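Side-chain contact in Card1 endonuclease domain-containing protein (Vibrio cholerae, PDB 1XMX), which is of uncharacterised function but carries a Card1-like endonuclease domain of the PDDEXK clan and probably binds nucleic acid: residues 20-25 with 140-145. Sequence-based numbering, arbitrary orientation.
Sequences PLLDHR and DRITIA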
# COMPACT_ATOMS: atom_id res chain seq x y z
N PRO A 20 -14.25 -8.55 5.52
CA PRO A 20 -15.42 -8.82 6.33
C PRO A 20 -15.14 -9.51 7.68
O PRO A 20 -15.82 -9.20 8.68
CB PRO A 20 -16.26 -9.73 5.42
CG PRO A 20 -15.85 -9.29 3.99
CD PRO A 20 -14.41 -9.05 4.12
N LEU A 21 -14.18 -10.42 7.72
CA LEU A 21 -13.86 -11.09 9.01
C LEU A 21 -13.06 -10.23 9.96
O LEU A 21 -12.99 -10.54 11.14
CB LEU A 21 -13.10 -12.41 8.73
CG LEU A 21 -13.94 -13.49 7.97
CD1 LEU A 21 -13.03 -14.49 7.35
CD2 LEU A 21 -14.99 -14.19 8.89
N LEU A 22 -12.40 -9.19 9.47
CA LEU A 22 -11.68 -8.28 10.34
C LEU A 22 -12.55 -7.15 10.92
O LEU A 22 -12.10 -6.39 11.82
CB LEU A 22 -10.44 -7.69 9.60
CG LEU A 22 -9.43 -8.67 8.99
CD1 LEU A 22 -8.27 -7.91 8.39
CD2 LEU A 22 -8.92 -9.70 10.03
N ASP A 23 -13.75 -6.99 10.37
CA ASP A 23 -14.67 -5.91 10.74
C ASP A 23 -15.11 -6.36 12.11
O ASP A 23 -15.50 -7.52 12.30
CB ASP A 23 -15.88 -5.95 9.77
CG ASP A 23 -16.83 -4.83 9.95
OD1 ASP A 23 -17.31 -4.55 11.07
OD2 ASP A 23 -17.08 -4.14 8.95
N HIS A 24 -15.11 -5.46 13.07
CA HIS A 24 -15.50 -5.85 14.44
C HIS A 24 -16.96 -6.23 14.55
O HIS A 24 -17.35 -6.83 15.57
CB HIS A 24 -15.26 -4.67 15.39
CG HIS A 24 -13.82 -4.35 15.60
ND1 HIS A 24 -13.39 -3.41 16.52
CD2 HIS A 24 -12.71 -4.85 15.02
CE1 HIS A 24 -12.07 -3.34 16.48
NE2 HIS A 24 -11.63 -4.21 15.59
N ARG A 25 -17.78 -5.83 13.57
CA ARG A 25 -19.23 -6.12 13.64
C ARG A 25 -19.60 -7.55 13.22
O ARG A 25 -20.69 -8.01 13.52
CB ARG A 25 -20.04 -5.10 12.85
CG ARG A 25 -19.84 -3.67 13.36
CD ARG A 25 -20.40 -2.65 12.37
NE ARG A 25 -19.70 -2.78 11.10
CZ ARG A 25 -19.91 -2.00 10.04
NH1 ARG A 25 -20.85 -1.06 10.11
NH2 ARG A 25 -19.18 -2.16 8.92
N ASP A 140 -12.13 -0.62 8.17
CA ASP A 140 -10.80 -0.51 7.61
C ASP A 140 -9.79 -0.98 8.64
O ASP A 140 -9.34 -0.20 9.45
CB ASP A 140 -10.56 0.96 7.23
CG ASP A 140 -11.54 1.43 6.13
OD1 ASP A 140 -11.80 0.57 5.30
OD2 ASP A 140 -12.04 2.60 6.13
N ARG A 141 -9.43 -2.25 8.58
CA ARG A 141 -8.65 -2.93 9.63
C ARG A 141 -7.38 -3.60 9.13
O ARG A 141 -6.38 -3.66 9.84
CB ARG A 141 -9.51 -4.03 10.27
CG ARG A 141 -10.81 -3.54 10.96
CD ARG A 141 -10.52 -2.61 12.05
NE ARG A 141 -11.77 -2.23 12.70
CZ ARG A 141 -11.86 -1.36 13.70
NH1 ARG A 141 -10.77 -0.73 14.13
NH2 ARG A 141 -13.06 -1.10 14.25
N ILE A 142 -7.42 -4.18 7.94
CA ILE A 142 -6.25 -4.84 7.35
C ILE A 142 -5.04 -3.90 7.26
O ILE A 142 -5.17 -2.68 7.02
CB ILE A 142 -6.63 -5.48 5.97
CG1 ILE A 142 -5.70 -6.65 5.62
CG2 ILE A 142 -6.74 -4.45 4.83
CD1 ILE A 142 -5.76 -6.97 4.18
N THR A 143 -3.85 -4.45 7.52
CA THR A 143 -2.63 -3.66 7.47
C THR A 143 -1.87 -3.89 6.19
O THR A 143 -2.17 -4.80 5.44
CB THR A 143 -1.70 -4.08 8.59
OG1 THR A 143 -1.38 -5.47 8.39
CG2 THR A 143 -2.38 -3.86 9.92
N ILE A 144 -0.86 -3.05 5.93
CA ILE A 144 0.13 -3.26 4.83
C ILE A 144 0.79 -4.63 4.90
O ILE A 144 0.97 -5.31 3.89
CB ILE A 144 1.26 -2.18 4.88
CG1 ILE A 144 0.67 -0.79 4.70
CG2 ILE A 144 2.39 -2.49 3.81
CD1 ILE A 144 1.48 0.36 5.28
N ALA A 145 1.15 -5.04 6.11
CA ALA A 145 1.85 -6.30 6.33
C ALA A 145 0.99 -7.44 5.88
O ALA A 145 1.48 -8.37 5.22
CB ALA A 145 2.17 -6.45 7.77
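A parallel guanidinium-imidazole stack of Arg141 on His24 joins the loop after helix 15-22 to the linker that runs from the N-terminal alpha/beta sheet toward the Card1-like endonuclease region. The guanidinium of Arg141 lies flat over one face of the imidazole, centres 3.5 Å apart and planes within 6°. CZ sits above the CE1-NE2 side of the ring, while NH2 is displaced toward the rim, 3.3 Å from His24 ND1, at an angle too poor for a hydrogen bond. The bend at chi2 of Arg141 (-61°) carries its chain over the backbone of Leu22, CG lying 3.2 Å from Leu22 O, and on to the ring. Gln139 OE1 accepts from both Arg141 NH2 and the backbone N of His24, linking the two partners of the stack.

Deeper in, the contact becomes apolar. The CA-CB bond of Leu22 points toward residues 140-145, with CB 3.8 Å from Arg141 CB, and its CD1 branch meets Ile142 CB at 3.8 Å.

The loop bearing His24 is shaped by an Asx turn, in which Asp23 OD1 accepts from Arg25 N through its anti lone pair. Arg25 grips the same carboxylate side-on, NE to OD1 and NH2 to OD2, the latter a nearly straight salt bridge of 2.9 Å (174°). Asp23 OD2 also receives Gln139 N, and Arg25 NH2 reaches Gln137 O, tying this turn to the edge strand 136-137.

Ile142 also packs on Val299 of strand 288-300, and Thr143 N-caps helix 144-150 beside strand 272-276, so residues 140-145 lead from the edge of the first sheet, by way of helix 144-150, to the second.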